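Local coordinates for protein methanogen homoaconitase large subunit (Methanocaldococcus jannaschii, PDB 4KP2) that forms, with a small partner subunit, a [4Fe-4S] hydro-lyase that reversibly dehydrates (R)-homocitrate to cis-homoaconitate and hydrates the latter to homoisocitrate, at residues A[47-52]-A[132-137]; A[174-179]-A[206-211]; A[181-186]-A[214-219]; A[200-205]-A[298-303]; A[397-402]-A[418-423]. One frame throughout, in Å; residues are numbered along the deposited sequence.

Contact 1: A[47-52]-A[132-137]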
# COMPACT_ATOMS: atom_id res chain seq x y z
N VAL A 47 33.14 -13.62 -0.76
CA VAL A 47 31.77 -13.38 -0.34
C VAL A 47 30.85 -14.55 -0.66
O VAL A 47 30.82 -15.04 -1.78
CB VAL A 47 31.22 -12.08 -0.97
CG1 VAL A 47 29.81 -11.80 -0.47
CG2 VAL A 47 32.14 -10.92 -0.65
N ASP A 48 30.09 -14.98 0.35
CA ASP A 48 29.17 -16.10 0.19
C ASP A 48 27.80 -15.65 -0.32
O ASP A 48 27.08 -16.43 -0.94
CB ASP A 48 29.00 -16.84 1.52
CG ASP A 48 30.25 -17.57 1.95
OD1 ASP A 48 30.91 -18.16 1.07
OD2 ASP A 48 30.58 -17.55 3.15
N LEU A 49 27.45 -14.40 -0.05
CA LEU A 49 26.14 -13.89 -0.42
C LEU A 49 26.16 -12.38 -0.64
O LEU A 49 26.57 -11.62 0.25
CB LEU A 49 25.11 -14.25 0.65
CG LEU A 49 23.64 -14.23 0.25
CD1 LEU A 49 23.38 -15.25 -0.85
CD2 LEU A 49 22.75 -14.51 1.46
N ALA A 50 25.72 -11.94 -1.81
CA ALA A 50 25.69 -10.52 -2.14
C ALA A 50 24.27 -10.08 -2.50
O ALA A 50 23.59 -10.73 -3.29
CB ALA A 50 26.65 -10.22 -3.29
N MET A 51 23.83 -8.97 -1.91
CA MET A 51 22.46 -8.51 -2.10
C MET A 51 22.33 -6.99 -2.20
O MET A 51 22.91 -6.25 -1.41
CB MET A 51 21.56 -9.05 -0.98
CG MET A 51 20.27 -8.26 -0.78
SD MET A 51 20.37 -7.11 0.60
CE MET A 51 19.61 -5.66 -0.13
N THR A 52 21.55 -6.54 -3.18
CA THR A 52 21.21 -5.13 -3.33
C THR A 52 19.72 -4.98 -3.61
O THR A 52 19.11 -5.82 -4.27
CB THR A 52 22.01 -4.46 -4.46
OG1 THR A 52 21.94 -5.27 -5.64
CG2 THR A 52 23.46 -4.28 -4.05
N MET A 132 28.56 -17.89 7.14
CA MET A 132 28.68 -17.19 5.87
C MET A 132 29.32 -15.82 6.01
O MET A 132 29.47 -15.30 7.12
CB MET A 132 27.31 -17.02 5.21
CG MET A 132 26.88 -18.17 4.31
SD MET A 132 25.40 -17.73 3.38
CE MET A 132 25.16 -19.20 2.39
N PHE A 133 29.70 -15.24 4.88
CA PHE A 133 30.08 -13.84 4.82
C PHE A 133 29.06 -13.13 3.93
O PHE A 133 29.12 -13.24 2.70
CB PHE A 133 31.49 -13.67 4.25
CG PHE A 133 31.94 -12.24 4.17
CD1 PHE A 133 32.55 -11.63 5.26
CD2 PHE A 133 31.76 -11.50 3.02
CE1 PHE A 133 32.97 -10.32 5.19
CE2 PHE A 133 32.17 -10.19 2.94
CZ PHE A 133 32.78 -9.59 4.03
N VAL A 134 28.13 -12.43 4.55
CA VAL A 134 27.03 -11.81 3.82
C VAL A 134 27.26 -10.32 3.57
O VAL A 134 27.32 -9.52 4.50
CB VAL A 134 25.68 -12.01 4.54
CG1 VAL A 134 24.56 -11.33 3.77
CG2 VAL A 134 25.40 -13.49 4.72
N ALA A 135 27.38 -9.96 2.29
CA ALA A 135 27.56 -8.57 1.91
C ALA A 135 26.26 -8.01 1.34
O ALA A 135 25.60 -8.67 0.54
CB ALA A 135 28.68 -8.45 0.89
N GLY A 136 25.91 -6.80 1.74
CA GLY A 136 24.66 -6.21 1.31
C GLY A 136 24.73 -4.71 1.06
O GLY A 136 25.46 -3.99 1.74
N GLY A 137 23.97 -4.26 0.07
CA GLY A 137 23.87 -2.84 -0.23
C GLY A 137 22.82 -2.18 0.64
O GLY A 137 21.89 -1.55 0.13
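Phe-133 O accepts from two successive amides across the contact, Asp-48 N at 3.1 Å and in the carbonyl plane, and more weakly Leu-49 N. The amide of the same phenylalanine is answered by a side chain: Phe-133 N donates a hydrogen bond of 3.0 Å to Asp-48 OD2, which it meets on the anti side, 23° out of the carboxylate plane. With CG set beside its own backbone N (chi1 -69°), Asp-48 turns one oxygen to this amide while OD1 makes a salt bridge with Lys-32. A valine here would probably leave Phe-133 N without this acceptor and the charge of Lys-32 without its mate. Further on the parallel ladder is regular: Ala-135 N gives to Leu-49 O at 2.8 Å, Met-51 N to Ala-135 O, and Gly-137 N to Met-51 O at 2.7 Å. Most surrounding side chains are apolar; the hydroxyl of Thr-52 bonds to Tyr-163. Val-47 brings CG2 to the edge of the Phe-133 ring and rests CG1 on the small Ala-135, which also packs against Met-159 and Ile-162 of helix 156-165. Leu-49, Met-51 and Val-134 face helix 119-126 instead. Gly-137 suits its place because a CB would run into Thr-52 CG2. Between these strands of a 3-2-1-4-5 parallel sheet the buried backbone polar groups pair with one another, and Asp-48 is matched on both oxygens.

Contact 2: A[174-179]-A[206-211]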
# COMPACT_ATOMS: atom_id res chain seq x y z
N LYS A 174 37.12 -5.37 16.28
CA LYS A 174 37.13 -5.73 17.68
C LYS A 174 35.71 -6.10 18.08
O LYS A 174 34.76 -5.76 17.38
CB LYS A 174 37.65 -4.57 18.54
CG LYS A 174 39.08 -4.16 18.21
CD LYS A 174 39.51 -2.94 19.01
CE LYS A 174 40.93 -2.53 18.68
NZ LYS A 174 41.34 -1.30 19.43
N THR A 175 35.57 -6.79 19.21
CA THR A 175 34.25 -7.28 19.61
C THR A 175 33.83 -6.82 21.00
O THR A 175 34.45 -7.17 22.00
CB THR A 175 34.20 -8.82 19.56
OG1 THR A 175 34.36 -9.27 18.21
CG2 THR A 175 32.86 -9.32 20.09
N ILE A 176 32.76 -6.03 21.04
CA ILE A 176 32.13 -5.68 22.30
C ILE A 176 31.09 -6.75 22.65
O ILE A 176 30.04 -6.85 22.03
CB ILE A 176 31.49 -4.27 22.25
CG1 ILE A 176 30.46 -4.09 23.37
CG2 ILE A 176 30.87 -4.01 20.89
CD1 ILE A 176 31.06 -4.00 24.75
N ARG A 177 31.43 -7.57 23.64
CA ARG A 177 30.57 -8.67 24.06
C ARG A 177 29.39 -8.14 24.88
O ARG A 177 29.58 -7.39 25.83
CB ARG A 177 31.37 -9.68 24.88
CG ARG A 177 30.52 -10.69 25.62
CD ARG A 177 29.98 -11.77 24.70
NE ARG A 177 29.21 -12.76 25.45
CZ ARG A 177 28.84 -13.94 24.97
NH1 ARG A 177 29.17 -14.30 23.74
NH2 ARG A 177 28.14 -14.78 25.73
N VAL A 178 28.19 -8.55 24.50
CA VAL A 178 26.99 -8.14 25.22
C VAL A 178 26.24 -9.35 25.76
O VAL A 178 25.49 -10.01 25.04
CB VAL A 178 26.05 -7.31 24.32
CG1 VAL A 178 24.82 -6.86 25.10
CG2 VAL A 178 26.78 -6.11 23.75
N ASP A 179 26.45 -9.65 27.04
CA ASP A 179 25.73 -10.73 27.70
C ASP A 179 24.41 -10.24 28.25
O ASP A 179 24.36 -9.27 29.01
CB ASP A 179 26.58 -11.33 28.83
CG ASP A 179 27.70 -12.21 28.32
OD1 ASP A 179 28.82 -11.70 28.13
OD2 ASP A 179 27.46 -13.42 28.12
N THR A 206 31.54 1.89 17.30
CA THR A 206 32.06 2.20 15.97
C THR A 206 33.31 1.38 15.66
O THR A 206 34.16 1.17 16.53
CB THR A 206 32.37 3.71 15.83
OG1 THR A 206 31.31 4.47 16.41
CG2 THR A 206 32.51 4.08 14.36
N TYR A 207 33.40 0.92 14.42
CA TYR A 207 34.50 0.07 13.95
C TYR A 207 34.59 -1.25 14.72
O TYR A 207 35.64 -1.90 14.73
CB TYR A 207 35.85 0.80 14.03
CG TYR A 207 35.81 2.25 13.58
CD1 TYR A 207 35.59 2.57 12.24
CD2 TYR A 207 36.01 3.28 14.48
CE1 TYR A 207 35.56 3.89 11.83
CE2 TYR A 207 35.99 4.60 14.07
CZ TYR A 207 35.76 4.90 12.75
OH TYR A 207 35.73 6.21 12.34
N MET A 208 33.50 -1.64 15.37
CA MET A 208 33.49 -2.84 16.20
C MET A 208 32.29 -3.73 15.92
O MET A 208 31.30 -3.29 15.32
CB MET A 208 33.53 -2.47 17.68
CG MET A 208 34.78 -1.72 18.10
SD MET A 208 34.73 -1.22 19.83
CE MET A 208 34.49 -2.81 20.62
N ALA A 209 32.37 -4.98 16.35
CA ALA A 209 31.29 -5.94 16.15
C ALA A 209 30.56 -6.23 17.45
O ALA A 209 31.16 -6.22 18.53
CB ALA A 209 31.84 -7.23 15.55
N ILE A 210 29.26 -6.50 17.35
CA ILE A 210 28.45 -6.79 18.53
C ILE A 210 28.23 -8.29 18.67
O ILE A 210 27.78 -8.95 17.74
CB ILE A 210 27.08 -6.10 18.45
CG1 ILE A 210 27.22 -4.65 17.99
CG2 ILE A 210 26.37 -6.18 19.79
CD1 ILE A 210 27.80 -3.74 19.04
N GLU A 211 28.55 -8.82 19.85
CA GLU A 211 28.34 -10.24 20.11
C GLU A 211 27.36 -10.45 21.26
O GLU A 211 27.70 -10.26 22.43
CB GLU A 211 29.67 -10.93 20.43
CG GLU A 211 29.55 -12.41 20.74
CD GLU A 211 30.90 -13.09 20.90
OE1 GLU A 211 31.90 -12.54 20.40
OE2 GLU A 211 30.95 -14.16 21.53
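Arg-177 and Glu-211 cross obliquely on one side of the strand pair, the guanidinium and carboxylate planes 78° apart. Glu-211 OE2 lies at the edge of the guanidinium, 2.8 Å from Arg-177 NH1, in a salt bridge whose hydrogen bond is bent and weak. The bend of the arginine at chi2 (77°) leaves NE and NH2 for Asp-179, gripped side-on, one nitrogen to each oxygen; the aspartate oxygens lie in the guanidinium plane, though the nitrogens come from above the carboxylate plane. Glu-211 crosses Thr-175 obliquely, its CB 3.6 Å from Thr-175 CG2, and its extended chain carries the carboxylate on to the arginine and the hydroxyl of Tyr-280. The other side is mostly apolar, with Lys-174 at its exposed start. Ile-176 and Ile-210 lie side by side, pointing the same way, with Ile-176 CG2 3.6 Å from Ile-210 CD1. Met-208 folds back at chi3 and sets CE 3.7 Å from Ile-176 CB, a fit that its flexible thioether allows. Val-178 crosses Ile-210 obliquely, beneath helix 189-200, the link in this beta-alpha-beta unit. One face is therefore packed mainly with aliphatic side chains, while on the other a single arginine shares its charge between two acids, which probably favours their ionised forms.

Contact 3: A[181-186]-A[214-219]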
# COMPACT_ATOMS: atom_id res chain seq x y z
N VAL A 181 21.33 -11.39 30.52
CA VAL A 181 20.85 -12.39 31.47
C VAL A 181 19.67 -11.87 32.28
O VAL A 181 19.40 -10.67 32.31
CB VAL A 181 21.97 -12.82 32.44
CG1 VAL A 181 23.09 -13.51 31.68
CG2 VAL A 181 22.49 -11.62 33.21
N GLY A 182 18.96 -12.79 32.93
CA GLY A 182 17.79 -12.44 33.71
C GLY A 182 16.52 -12.97 33.07
O GLY A 182 16.57 -13.69 32.08
N LYS A 183 15.37 -12.61 33.65
CA LYS A 183 14.09 -13.06 33.12
C LYS A 183 12.99 -12.01 33.21
O LYS A 183 12.79 -11.38 34.25
CB LYS A 183 13.64 -14.36 33.80
CG LYS A 183 14.28 -15.61 33.22
CD LYS A 183 13.90 -15.78 31.76
CE LYS A 183 14.89 -16.69 31.04
NZ LYS A 183 16.25 -16.09 30.99
N ASN A 184 12.27 -11.83 32.11
CA ASN A 184 11.16 -10.89 32.05
C ASN A 184 10.21 -11.27 30.91
O ASN A 184 10.63 -11.39 29.76
CB ASN A 184 11.66 -9.46 31.85
CG ASN A 184 10.61 -8.42 32.18
OD1 ASN A 184 9.41 -8.68 32.10
ND2 ASN A 184 11.06 -7.23 32.55
N GLU A 185 8.94 -11.46 31.24
CA GLU A 185 7.96 -11.89 30.25
C GLU A 185 6.97 -10.79 29.90
O GLU A 185 5.88 -11.06 29.39
CB GLU A 185 7.23 -13.14 30.75
CG GLU A 185 8.13 -14.35 30.90
CD GLU A 185 7.41 -15.56 31.46
OE1 GLU A 185 6.60 -15.38 32.40
OE2 GLU A 185 7.65 -16.68 30.97
N ASN A 186 7.34 -9.55 30.18
CA ASN A 186 6.50 -8.41 29.83
C ASN A 186 7.16 -7.52 28.78
O ASN A 186 6.50 -6.67 28.17
CB ASN A 186 6.15 -7.59 31.08
CG ASN A 186 5.19 -8.32 32.00
OD1 ASN A 186 5.13 -9.55 32.00
ND2 ASN A 186 4.44 -7.56 32.78
N GLY A 214 24.31 -14.92 26.52
CA GLY A 214 23.58 -14.99 27.77
C GLY A 214 22.35 -15.87 27.69
O GLY A 214 21.97 -16.32 26.61
N GLU A 215 21.73 -16.09 28.84
CA GLU A 215 20.57 -16.98 28.93
C GLU A 215 19.36 -16.45 28.15
O GLU A 215 18.56 -17.23 27.64
CB GLU A 215 20.20 -17.20 30.40
CG GLU A 215 19.95 -15.93 31.18
CD GLU A 215 19.87 -16.17 32.68
OE1 GLU A 215 19.51 -15.23 33.42
OE2 GLU A 215 20.16 -17.30 33.11
N VAL A 216 19.24 -15.13 28.07
CA VAL A 216 18.13 -14.51 27.36
C VAL A 216 18.26 -14.71 25.85
O VAL A 216 17.31 -15.13 25.19
CB VAL A 216 18.02 -13.01 27.67
CG1 VAL A 216 16.88 -12.38 26.88
CG2 VAL A 216 17.83 -12.79 29.16
N VAL A 217 19.44 -14.41 25.32
CA VAL A 217 19.71 -14.58 23.90
C VAL A 217 19.64 -16.05 23.52
O VAL A 217 19.15 -16.40 22.44
CB VAL A 217 21.09 -14.01 23.52
CG1 VAL A 217 21.36 -14.19 22.03
CG2 VAL A 217 21.18 -12.54 23.90
N LYS A 218 20.11 -16.91 24.41
CA LYS A 218 20.10 -18.35 24.19
C LYS A 218 18.67 -18.89 24.13
O LYS A 218 18.40 -19.87 23.44
CB LYS A 218 20.88 -19.06 25.29
CG LYS A 218 21.07 -20.56 25.08
CD LYS A 218 21.98 -20.84 23.91
CE LYS A 218 22.24 -22.33 23.77
NZ LYS A 218 23.21 -22.64 22.68
N ASN A 219 17.77 -18.25 24.86
CA ASN A 219 16.37 -18.67 24.90
C ASN A 219 15.51 -17.97 23.86
O ASN A 219 14.35 -18.34 23.65
CB ASN A 219 15.79 -18.46 26.30
CG ASN A 219 16.38 -19.41 27.32
OD1 ASN A 219 16.67 -20.57 27.02
ND2 ASN A 219 16.58 -18.91 28.54
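Val-181 and Glu-215 bring their CA atoms to 5.3 Å where an irregular loop passes the first turn of helix 215-219, and both segments use a glycine there, Gly-182 and Gly-214, at positive phi angles that would press a CB against the preceding carbonyl. Glu-215 reaches across with an extended chain, its CG held between its backbone N and carbonyl carbon (chi1 55°). The anti lone pair of Glu-215 OE1 takes the amide of Gly-182 N, modelled at 2.5 Å, a value too short to be read closely. Val-181 crosses this chain at about a right angle, its CB 3.6 Å from Glu-215 OE1. The two segments continue from the neighbouring parallel strands 167-180 and 208-213, so the bond ties the exit of one strand of the beta-alpha-beta unit to the helix that follows the other, with Gly-214 as N-cap. Val-216 CG2 lies 3.3 Å from Gly-182 O, while its backbone bonds to Ile-180. Lys-183, bent at chi2 and chi4, curls back to give from NZ to Gly-182 O at 2.7 Å, which also puts NZ 4.2 Å from Glu-215 OE1, beyond a salt bridge. The side chains of Lys-183 and Asn-219 cross at about a right angle, Asn-219 ND2 3.7 Å from Lys-183 CE.

Contact 4: A[200-205]-A[298-303]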
# COMPACT_ATOMS: atom_id res chain seq x y z
N ILE A 200 25.53 1.27 25.68
CA ILE A 200 26.60 1.38 24.70
C ILE A 200 26.65 2.77 24.07
O ILE A 200 27.69 3.44 24.11
CB ILE A 200 26.44 0.33 23.58
CG1 ILE A 200 26.51 -1.08 24.17
CG2 ILE A 200 27.51 0.52 22.52
CD1 ILE A 200 26.46 -2.18 23.13
N GLY A 201 25.53 3.20 23.51
CA GLY A 201 25.46 4.50 22.85
C GLY A 201 25.32 4.36 21.35
O GLY A 201 25.53 3.28 20.80
N ARG A 202 24.97 5.46 20.69
CA ARG A 202 24.79 5.45 19.24
C ARG A 202 26.12 5.42 18.50
O ARG A 202 26.16 5.23 17.28
CB ARG A 202 23.96 6.65 18.79
CG ARG A 202 24.56 8.00 19.17
CD ARG A 202 23.78 9.15 18.54
NE ARG A 202 24.14 10.44 19.11
CZ ARG A 202 23.38 11.11 19.98
NH1 ARG A 202 23.79 12.27 20.46
NH2 ARG A 202 22.22 10.61 20.37
N ARG A 203 27.21 5.61 19.24
CA ARG A 203 28.54 5.62 18.64
C ARG A 203 29.53 4.85 19.51
O ARG A 203 30.74 4.92 19.29
CB ARG A 203 29.02 7.07 18.47
CG ARG A 203 29.77 7.32 17.18
CD ARG A 203 30.34 8.73 17.15
NE ARG A 203 30.68 9.17 15.80
CZ ARG A 203 29.88 9.89 15.02
NH1 ARG A 203 28.68 10.25 15.46
NH2 ARG A 203 30.27 10.24 13.81
N GLY A 204 29.01 4.11 20.48
CA GLY A 204 29.85 3.37 21.41
C GLY A 204 30.24 2.00 20.92
O GLY A 204 30.61 1.13 21.71
N ALA A 205 30.18 1.79 19.60
CA ALA A 205 30.53 0.51 19.02
C ALA A 205 31.09 0.68 17.61
O ALA A 205 31.11 -0.27 16.82
CB ALA A 205 29.32 -0.41 19.00
N PRO A 298 12.86 11.18 20.18
CA PRO A 298 13.60 11.96 19.19
C PRO A 298 14.87 12.58 19.76
O PRO A 298 14.90 12.93 20.94
CB PRO A 298 12.61 13.06 18.81
CG PRO A 298 11.29 12.44 19.00
CD PRO A 298 11.42 11.52 20.18
N HIS A 299 15.91 12.73 18.94
CA HIS A 299 15.87 12.31 17.54
C HIS A 299 16.94 11.27 17.23
O HIS A 299 17.51 11.26 16.14
CB HIS A 299 16.06 13.52 16.62
CG HIS A 299 15.00 14.56 16.75
ND1 HIS A 299 13.86 14.56 15.97
CD2 HIS A 299 14.89 15.64 17.57
CE1 HIS A 299 13.10 15.59 16.30
NE2 HIS A 299 13.71 16.26 17.27
N HIS A 300 17.21 10.40 18.20
CA HIS A 300 18.24 9.38 18.03
C HIS A 300 17.84 8.07 18.70
O HIS A 300 17.15 8.08 19.72
CB HIS A 300 19.57 9.87 18.58
CG HIS A 300 20.09 11.11 17.91
ND1 HIS A 300 19.75 12.38 18.31
CD2 HIS A 300 20.93 11.26 16.86
CE1 HIS A 300 20.35 13.26 17.54
NE2 HIS A 300 21.08 12.61 16.65
N PRO A 301 18.28 6.94 18.13
CA PRO A 301 17.99 5.61 18.68
C PRO A 301 18.60 5.39 20.06
O PRO A 301 18.20 4.45 20.75
CB PRO A 301 18.63 4.66 17.66
CG PRO A 301 18.73 5.44 16.40
CD PRO A 301 19.00 6.85 16.84
N ASP A 302 19.55 6.23 20.45
CA ASP A 302 20.19 6.07 21.76
C ASP A 302 19.52 6.92 22.84
O ASP A 302 20.18 7.38 23.78
CB ASP A 302 21.70 6.34 21.69
CG ASP A 302 22.03 7.81 21.53
OD1 ASP A 302 21.24 8.54 20.89
OD2 ASP A 302 23.08 8.24 22.06
N ASN A 303 18.21 7.11 22.72
CA ASN A 303 17.46 7.91 23.70
C ASN A 303 16.14 7.28 24.13
O ASN A 303 15.07 7.73 23.70
CB ASN A 303 17.19 9.31 23.14
CG ASN A 303 18.42 10.19 23.16
OD1 ASN A 303 19.28 10.06 24.03
ND2 ASN A 303 18.50 11.11 22.20
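Arg-202 and Asp-302 face each other with CA atoms 5.3 Å apart, each in an irregular loop. Ahead of the arginine, Gly-201 leaves the helix with a positive phi of 110°, an angle at which a CB would strike the preceding carbonyl. On the other side, residues His-300 to Asn-303 form a type I turn, with Pro-301 in its second position, where the fixed phi of proline fits; the closing bond from Asn-303 N to His-300 O is weak. Arg-202 reaches over this turn with an extended chain that starts with CG between its backbone N and carbonyl carbon (chi1 58°). Its shaft runs over the carboxylate, CG lying 3.3 Å from Asp-302 OD2, and its NH2 makes a salt bridge with Asp-302 OD1, modelled implausibly short, which leaves the detail of the pairing doubtful. Guanidinium and carboxylate planes stand 72° apart, with Asp-302 OD2 over one face of the guanidinium and the ring of His-300 against the opposite one, its CD2 3.5 Å above the plane and offset toward the rim. Arg-202 NH2 in turn lies over a face of the imidazole, 3.3 Å from His-300 CG. With a serine in place of His-300, that side of the guanidinium would probably lose its flat support and the arginine would be freer to swing off the aspartate. Lys-198, on helix 189-200, also donates to Pro-301 O. This is a surface salt bridge between loops: it joins the loop connecting helix 189-200 to strand 208-213, inside a beta-alpha-beta unit, to that between strands 294-296 and 304-306.

Contact 5: A[397-402]-A[418-423]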
# COMPACT_ATOMS: atom_id res chain seq x y z
N GLY A 397 5.20 19.02 12.71
CA GLY A 397 4.66 18.92 14.05
C GLY A 397 3.93 17.61 14.28
O GLY A 397 3.33 17.41 15.33
N GLU A 398 4.00 16.72 13.30
CA GLU A 398 3.31 15.44 13.39
C GLU A 398 4.22 14.38 14.01
O GLU A 398 5.40 14.27 13.68
CB GLU A 398 2.84 15.00 12.00
CG GLU A 398 1.90 13.81 12.01
CD GLU A 398 1.11 13.69 10.73
OE1 GLU A 398 1.36 14.49 9.80
OE2 GLU A 398 0.23 12.81 10.65
N ILE A 399 3.65 13.59 14.93
CA ILE A 399 4.41 12.59 15.67
C ILE A 399 4.05 11.17 15.25
O ILE A 399 2.87 10.83 15.12
CB ILE A 399 4.20 12.75 17.19
CG1 ILE A 399 4.69 14.12 17.65
CG2 ILE A 399 4.92 11.65 17.95
CD1 ILE A 399 4.60 14.32 19.15
N CYS A 400 5.06 10.34 15.04
CA CYS A 400 4.85 8.95 14.65
C CYS A 400 5.54 7.97 15.60
O CYS A 400 6.70 8.14 15.95
CB CYS A 400 5.33 8.70 13.22
SG CYS A 400 5.31 6.97 12.72
N LEU A 401 4.80 6.94 16.01
CA LEU A 401 5.37 5.85 16.80
C LEU A 401 5.61 4.65 15.89
O LEU A 401 4.67 4.04 15.40
CB LEU A 401 4.43 5.47 17.94
CG LEU A 401 4.90 4.30 18.81
CD1 LEU A 401 6.21 4.65 19.51
CD2 LEU A 401 3.84 3.91 19.82
N SER A 402 6.88 4.32 15.68
CA SER A 402 7.23 3.28 14.72
C SER A 402 7.96 2.10 15.35
O SER A 402 8.53 2.21 16.44
CB SER A 402 8.09 3.87 13.59
OG SER A 402 8.46 2.87 12.67
N TYR A 418 8.29 14.39 14.30
CA TYR A 418 8.85 13.62 15.40
C TYR A 418 8.58 12.13 15.27
O TYR A 418 7.51 11.72 14.80
CB TYR A 418 8.31 14.14 16.73
CG TYR A 418 8.54 15.62 16.95
CD1 TYR A 418 9.72 16.08 17.52
CD2 TYR A 418 7.59 16.55 16.57
CE1 TYR A 418 9.94 17.43 17.71
CE2 TYR A 418 7.80 17.91 16.76
CZ TYR A 418 8.98 18.34 17.33
OH TYR A 418 9.18 19.68 17.52
N ILE A 419 9.55 11.32 15.69
CA ILE A 419 9.44 9.87 15.62
C ILE A 419 9.76 9.23 16.97
O ILE A 419 10.69 9.65 17.65
CB ILE A 419 10.40 9.29 14.56
CG1 ILE A 419 10.15 9.95 13.20
CG2 ILE A 419 10.25 7.78 14.45
CD1 ILE A 419 11.07 9.45 12.11
N TYR A 420 8.97 8.23 17.35
CA TYR A 420 9.25 7.46 18.56
C TYR A 420 9.36 5.98 18.20
O TYR A 420 8.59 5.47 17.39
CB TYR A 420 8.15 7.67 19.60
CG TYR A 420 8.17 9.03 20.27
CD1 TYR A 420 7.70 10.15 19.60
CD2 TYR A 420 8.63 9.18 21.57
CE1 TYR A 420 7.71 11.40 20.21
CE2 TYR A 420 8.64 10.41 22.18
CZ TYR A 420 8.18 11.52 21.50
OH TYR A 420 8.19 12.76 22.10
N LEU A 421 10.33 5.30 18.81
CA LEU A 421 10.56 3.89 18.53
C LEU A 421 10.10 3.01 19.69
O LEU A 421 10.41 3.30 20.84
CB LEU A 421 12.04 3.63 18.24
CG LEU A 421 12.65 4.40 17.07
CD1 LEU A 421 14.13 4.08 16.95
CD2 LEU A 421 11.92 4.06 15.78
N ALA A 422 9.37 1.95 19.38
CA ALA A 422 8.87 1.04 20.40
C ALA A 422 8.57 -0.35 19.84
O ALA A 422 8.87 -0.65 18.69
CB ALA A 422 7.63 1.63 21.06
N SER A 423 7.97 -1.19 20.68
CA SER A 423 7.62 -2.55 20.30
C SER A 423 6.24 -2.57 19.64
O SER A 423 5.45 -1.65 19.84
CB SER A 423 7.63 -3.46 21.52
OG SER A 423 6.60 -3.11 22.44
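Tyr-418 and Tyr-420 point to the same side of their strand and receive Ile-399 between them. The ring of Tyr-418 has Gly-397 at its edge, with CA 4.3 Å from CE2; that of Tyr-420 has Cys-400 O at its edge, and Pro-298 packs on it from outside the two segments. Ile-399 serves both: CG1 approaches Tyr-418 CB at 3.7 Å, and CG2, set anti to the backbone N, reaches Tyr-420 CD1 at 3.6 Å. A beta-branched residue fits this place because its two arms diverge to the two neighbours. Leu-401 crosses Tyr-420 at about a right angle, its CD1 3.6 Å from Tyr-420 CB and also touching the methyl of Ala-422, where a small residue leaves it room. The backbones form a regular parallel ladder of five bonds, from Tyr-418 N giving to Glu-398 O to Ala-422 N giving to Ser-402 O at 3.1 Å. In its middle, Tyr-420 N and Ser-402 N make near-linear bonds of 2.7 Å to Cys-400 O and Tyr-420 O respectively. Cys-400, Ile-419, Ser-402 and Leu-421 turn to the other face. Ser-402 OG bonds to Thr-404, and the side chain of Ser-402 is about 7 Å from that of Cys-386, a predicted ligand of the [4Fe-4S] cluster. Strand 399-402 is flanked on its far side by strand 317-320, within a parallel sheet in which 418-421 forms one edge within this chain. Beside it runs 294-296, touching Tyr-420, Leu-421 and Ala-422, and Ser-423 is the N-cap of helix 424-433, through a weak bond to Ile-426 N.

How the contacts relate
Contact 1 comes first along the chain; contacts 2, 3 and 4 then interleave, and contact 5 follows. Contacts 1 and 5 belong to two parallel sheets of the same 3-2-1-4-5 order, on opposite sides of the chain's centre and with contact centres 31 Å apart; each has a residue within about 10 Å of a predicted cluster cysteine. Contacts 2, 3 and 4 share the unit of strand 167-180, helix 189-200 and strand 208-213: contact 2 pairs its strands, contact 3 joins their exits, and contact 4 holds the loop after its helix. Pro-298 packs on Tyr-418 and Tyr-420, so the loop 298-303, held to the beta-alpha-beta unit by contact 4, also packs on the edge strand of the second parallel sheet.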